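Local coordinates for protein glucose-6-phosphate isomerase (Plasmodium falciparum, PDB 3QKI) that probably interconverts alpha-D-glucose 6-phosphate and beta-D-fructose 6-phosphate in glycolysis and gluconeogenesis, at residues Asn332-Asp344 / Phe523-Ser535. Sequence-based numbering, arbitrary orientation.
Sequences NMRNFLNGCHDMD and FYTCGLLLSLYES
Two helices of the phosphoglucose isomerase fold cross here at a close glycine contact: G339 faces G527, CA to CA 4.2 Å, and the segment axes approach to 6.4 Å at -40°. With no side chain at either glycine, the two backbones lie directly against each other. They meet through CA-H...O contacts, such as F336 CA to F523 O (3.2 Å) and G339 CA to Y524 O (3.4 Å). Three aromatic knobs fill holes. The N332 amide stacks flat on the F523 ring, planes 7° apart, with N332 CB over its centre; N332 ND2 is hydrogen-bonded to F328 O and E196 OE1. F336 has CG anti to its N (chi1 175°), which lays the ring over G527 CA and brings F336 CZ to L530 CD2. G339 CA lies over one face of the Y524 ring, and Y524 OH donates to the anti lone pair of D342 OD2 (2.6 Å). Farther along, S531 OG donates to D344 OD1 (2.8 Å) from above the carboxylate plane. A water also donates to D344 OD1 and to S535 OG, while R117 forms salt bridges with D344 and E534. M333 packs on helix 318-328. L532 and Y533 touch strand 513-518, and L530 reaches helix 388-400, which carries the sugar-phosphate-binding Q394 and E398.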
loop_
_atom_site.group_PDB
_atom_site.type_symbol
_atom_site.label_atom_id
_atom_site.label_comp_id
_atom_site.label_asym_id
_atom_site.label_seq_id
_atom_site.Cartn_x
_atom_site.Cartn_y
_atom_site.Cartn_z
ATOM N N ASN A 332 1.212 -10.253 27.094
ATOM C CA ASN A 332 1.613 -10.421 25.698
ATOM C C ASN A 332 2.439 -9.205 25.233
ATOM O O ASN A 332 3.485 -9.380 24.635
ATOM C CB ASN A 332 0.391 -10.646 24.806
ATOM C CG ASN A 332 -0.187 -12.035 24.886
ATOM O OD1 ASN A 332 0.524 -13.021 24.973
ATOM N ND2 ASN A 332 -1.498 -12.138 24.824
ATOM N N MET A 333 2.013 -7.999 25.600
ATOM C CA MET A 333 2.711 -6.765 25.274
ATOM C C MET A 333 4.074 -6.641 25.958
ATOM O O MET A 333 4.998 -6.070 25.352
ATOM C CB MET A 333 1.809 -5.550 25.408
ATOM C CG MET A 333 0.652 -5.545 24.396
ATOM S SD MET A 333 1.042 -6.257 22.755
ATOM C CE MET A 333 2.229 -5.008 22.117
ATOM N N ARG A 334 4.219 -7.241 27.180
ATOM C CA ARG A 334 5.489 -7.252 27.898
ATOM C C ARG A 334 6.482 -8.102 27.088
ATOM O O ARG A 334 7.632 -7.699 26.922
ATOM C CB ARG A 334 5.292 -7.794 29.327
ATOM C CG ARG A 334 6.551 -7.829 30.186
ATOM C CD ARG A 334 6.226 -7.939 31.670
ATOM N NE ARG A 334 5.205 -8.949 31.941
ATOM C CZ ARG A 334 4.276 -8.850 32.886
ATOM N NH1 ARG A 334 4.252 -7.795 33.696
ATOM N NH2 ARG A 334 3.388 -9.814 33.055
ATOM N N ASN A 335 6.017 -9.246 26.527
ATOM C CA ASN A 335 6.857 -10.108 25.695
ATOM C C ASN A 335 7.293 -9.377 24.419
ATOM O O ASN A 335 8.430 -9.565 23.986
ATOM C CB ASN A 335 6.140 -11.408 25.321
ATOM C CG ASN A 335 6.072 -12.358 26.481
ATOM O OD1 ASN A 335 6.881 -12.299 27.420
ATOM N ND2 ASN A 335 5.080 -13.227 26.474
ATOM N N PHE A 336 6.374 -8.582 23.806
ATOM C CA PHE A 336 6.654 -7.764 22.618
ATOM C C PHE A 336 7.773 -6.775 22.975
ATOM O O PHE A 336 8.733 -6.639 22.220
ATOM C CB PHE A 336 5.412 -7.002 22.164
ATOM C CG PHE A 336 5.631 -6.036 21.007
ATOM C CD1 PHE A 336 5.598 -6.481 19.689
ATOM C CD2 PHE A 336 5.827 -4.677 21.237
ATOM C CE1 PHE A 336 5.796 -5.590 18.623
ATOM C CE2 PHE A 336 6.018 -3.791 20.170
ATOM C CZ PHE A 336 6.017 -4.257 18.871
ATOM N N LEU A 337 7.659 -6.120 24.150
ATOM C CA LEU A 337 8.672 -5.161 24.639
ATOM C C LEU A 337 10.016 -5.818 24.848
ATOM O O LEU A 337 11.025 -5.218 24.493
ATOM C CB LEU A 337 8.204 -4.413 25.904
ATOM C CG LEU A 337 7.041 -3.423 25.687
ATOM C CD1 LEU A 337 6.478 -2.925 27.036
ATOM C CD2 LEU A 337 7.467 -2.244 24.842
ATOM N N ASN A 338 10.030 -7.071 25.360
ATOM C CA ASN A 338 11.261 -7.839 25.570
ATOM C C ASN A 338 11.952 -8.111 24.247
ATOM O O ASN A 338 13.178 -8.030 24.174
ATOM C CB ASN A 338 10.977 -9.161 26.306
ATOM C CG ASN A 338 10.522 -8.967 27.728
ATOM O OD1 ASN A 338 10.545 -7.861 28.277
ATOM N ND2 ASN A 338 10.085 -10.048 28.356
ATOM N N GLY A 339 11.160 -8.393 23.208
ATOM C CA GLY A 339 11.666 -8.588 21.855
ATOM C C GLY A 339 12.362 -7.343 21.344
ATOM O O GLY A 339 13.492 -7.426 20.870
ATOM N N CYS A 340 11.705 -6.173 21.478
ATOM C CA CYS A 340 12.244 -4.866 21.085
ATOM C C CYS A 340 13.566 -4.643 21.801
ATOM O O CYS A 340 14.563 -4.254 21.181
ATOM C CB CYS A 340 11.262 -3.743 21.410
ATOM S SG CYS A 340 9.707 -3.818 20.484
ATOM N N HIS A 341 13.559 -4.891 23.125
ATOM C CA HIS A 341 14.717 -4.692 23.982
ATOM C C HIS A 341 15.914 -5.552 23.589
ATOM O O HIS A 341 17.025 -5.022 23.485
ATOM C CB HIS A 341 14.355 -4.892 25.459
ATOM C CG HIS A 341 15.528 -4.691 26.374
ATOM N ND1 HIS A 341 16.143 -3.457 26.499
ATOM C CD2 HIS A 341 16.179 -5.583 27.153
ATOM C CE1 HIS A 341 17.117 -3.628 27.374
ATOM N NE2 HIS A 341 17.166 -4.885 27.807
ATOM N N ASP A 342 15.697 -6.862 23.334
ATOM C CA ASP A 342 16.775 -7.771 22.942
ATOM C C ASP A 342 17.406 -7.391 21.615
ATOM O O ASP A 342 18.628 -7.465 21.484
ATOM C CB ASP A 342 16.307 -9.233 22.956
ATOM C CG ASP A 342 16.116 -9.782 24.359
ATOM O OD1 ASP A 342 16.597 -9.136 25.324
ATOM O OD2 ASP A 342 15.490 -10.850 24.492
ATOM N N MET A 343 16.598 -6.918 20.653
ATOM C CA MET A 343 17.135 -6.431 19.379
ATOM C C MET A 343 17.876 -5.080 19.595
ATOM O O MET A 343 18.918 -4.877 18.984
ATOM C CB MET A 343 16.032 -6.316 18.311
ATOM C CG MET A 343 16.531 -5.812 16.940
ATOM S SD MET A 343 17.858 -6.802 16.189
ATOM C CE MET A 343 16.937 -8.206 15.708
ATOM N N ASP A 344 17.362 -4.181 20.486
ATOM C CA ASP A 344 18.034 -2.922 20.821
ATOM C C ASP A 344 19.449 -3.212 21.360
ATOM O O ASP A 344 20.414 -2.567 20.926
ATOM C CB ASP A 344 17.273 -2.119 21.887
ATOM C CG ASP A 344 15.960 -1.505 21.440
ATOM O OD1 ASP A 344 15.706 -1.451 20.205
ATOM O OD2 ASP A 344 15.145 -1.155 22.321
ATOM N N PHE A 523 4.530 -12.738 19.925
ATOM C CA PHE A 523 4.715 -11.372 20.443
ATOM C C PHE A 523 6.184 -10.941 20.530
ATOM O O PHE A 523 6.524 -9.825 20.132
ATOM C CB PHE A 523 3.976 -11.174 21.776
ATOM C CG PHE A 523 2.483 -11.074 21.593
ATOM C CD1 PHE A 523 1.880 -9.852 21.334
ATOM C CD2 PHE A 523 1.676 -12.210 21.674
ATOM C CE1 PHE A 523 0.492 -9.764 21.127
ATOM C CE2 PHE A 523 0.290 -12.120 21.492
ATOM C CZ PHE A 523 -0.295 -10.896 21.222
ATOM N N TYR A 524 7.053 -11.840 21.022
ATOM C CA TYR A 524 8.473 -11.586 21.163
ATOM C C TYR A 524 9.123 -11.304 19.784
ATOM O O TYR A 524 9.834 -10.311 19.631
ATOM C CB TYR A 524 9.138 -12.782 21.871
ATOM C CG TYR A 524 10.631 -12.624 22.015
ATOM C CD1 TYR A 524 11.501 -13.185 21.087
ATOM C CD2 TYR A 524 11.181 -11.922 23.091
ATOM C CE1 TYR A 524 12.884 -13.064 21.228
ATOM C CE2 TYR A 524 12.559 -11.778 23.230
ATOM C CZ TYR A 524 13.404 -12.330 22.281
ATOM O OH TYR A 524 14.760 -12.162 22.369
ATOM N N THR A 525 8.880 -12.193 18.802
ATOM C CA THR A 525 9.406 -12.070 17.446
ATOM C C THR A 525 8.886 -10.791 16.751
ATOM O O THR A 525 9.613 -10.188 15.974
ATOM C CB THR A 525 9.128 -13.376 16.685
ATOM O OG1 THR A 525 9.721 -14.471 17.397
ATOM C CG2 THR A 525 9.645 -13.353 15.286
ATOM N N CYS A 526 7.622 -10.399 17.015
ATOM C CA CYS A 526 7.077 -9.179 16.403
ATOM C C CYS A 526 7.857 -7.954 16.929
ATOM O O CYS A 526 8.073 -6.995 16.187
ATOM C CB CYS A 526 5.579 -9.052 16.659
ATOM S SG CYS A 526 4.738 -7.885 15.555
ATOM N N GLY A 527 8.307 -8.033 18.182
ATOM C CA GLY A 527 9.145 -7.023 18.823
ATOM C C GLY A 527 10.522 -6.995 18.172
ATOM O O GLY A 527 11.034 -5.912 17.846
ATOM N N LEU A 528 11.117 -8.195 17.919
ATOM C CA LEU A 528 12.406 -8.294 17.219
ATOM C C LEU A 528 12.305 -7.605 15.835
ATOM O O LEU A 528 13.210 -6.860 15.473
ATOM C CB LEU A 528 12.807 -9.760 16.984
ATOM C CG LEU A 528 13.240 -10.612 18.154
ATOM C CD1 LEU A 528 13.524 -12.017 17.669
ATOM C CD2 LEU A 528 14.488 -10.028 18.865
ATOM N N LEU A 529 11.207 -7.870 15.085
ATOM C CA LEU A 529 10.962 -7.304 13.749
ATOM C C LEU A 529 10.831 -5.763 13.791
ATOM O O LEU A 529 11.438 -5.088 12.971
ATOM C CB LEU A 529 9.747 -7.974 13.067
ATOM C CG LEU A 529 9.380 -7.515 11.647
ATOM C CD1 LEU A 529 10.490 -7.821 10.646
ATOM C CD2 LEU A 529 8.069 -8.167 11.187
ATOM N N LEU A 530 10.056 -5.224 14.734
ATOM C CA LEU A 530 9.900 -3.778 14.873
ATOM C C LEU A 530 11.233 -3.107 15.168
ATOM O O LEU A 530 11.605 -2.155 14.475
ATOM C CB LEU A 530 8.889 -3.396 15.982
ATOM C CG LEU A 530 8.837 -1.894 16.302
ATOM C CD1 LEU A 530 8.175 -1.111 15.190
ATOM C CD2 LEU A 530 8.272 -1.633 17.646
ATOM N N SER A 531 11.958 -3.613 16.178
ATOM C CA SER A 531 13.225 -3.011 16.584
ATOM C C SER A 531 14.270 -3.122 15.477
ATOM O O SER A 531 15.049 -2.202 15.303
ATOM C CB SER A 531 13.719 -3.594 17.902
ATOM O OG SER A 531 15.052 -3.171 18.161
ATOM N N LEU A 532 14.265 -4.221 14.719
ATOM C CA LEU A 532 15.187 -4.437 13.616
ATOM C C LEU A 532 15.086 -3.269 12.616
ATOM O O LEU A 532 16.111 -2.723 12.226
ATOM C CB LEU A 532 14.893 -5.797 12.928
ATOM C CG LEU A 532 15.646 -6.099 11.623
ATOM C CD1 LEU A 532 17.132 -6.070 11.839
ATOM C CD2 LEU A 532 15.205 -7.438 11.023
ATOM N N TYR A 533 13.860 -2.876 12.231
ATOM C CA TYR A 533 13.637 -1.780 11.290
ATOM C C TYR A 533 13.866 -0.404 11.920
ATOM O O TYR A 533 14.470 0.461 11.267
ATOM C CB TYR A 533 12.265 -1.900 10.580
ATOM C CG TYR A 533 12.346 -2.846 9.405
ATOM C CD1 TYR A 533 12.320 -4.230 9.593
ATOM C CD2 TYR A 533 12.568 -2.367 8.115
ATOM C CE1 TYR A 533 12.491 -5.113 8.523
ATOM C CE2 TYR A 533 12.736 -3.244 7.035
ATOM C CZ TYR A 533 12.680 -4.614 7.243
ATOM O OH TYR A 533 12.836 -5.486 6.184
ATOM N N GLU A 534 13.459 -0.213 13.196
ATOM C CA GLU A 534 13.725 1.075 13.881
ATOM C C GLU A 534 15.259 1.269 13.982
ATOM O O GLU A 534 15.768 2.342 13.660
ATOM C CB GLU A 534 13.106 1.111 15.297
ATOM C CG GLU A 534 11.584 1.210 15.343
ATOM C CD GLU A 534 11.006 1.352 16.744
ATOM O OE1 GLU A 534 11.754 1.146 17.729
ATOM O OE2 GLU A 534 9.812 1.713 16.861
ATOM N N SER A 535 15.985 0.195 14.330
ATOM C CA SER A 535 17.452 0.216 14.419
ATOM C C SER A 535 18.074 0.468 13.042
ATOM O O SER A 535 18.958 1.312 12.931
ATOM C CB SER A 535 17.977 -1.083 15.011
ATOM O OG SER A 535 17.429 -1.330 16.292
HETATM O O HOH W 1 16.999 0.205 18.462
#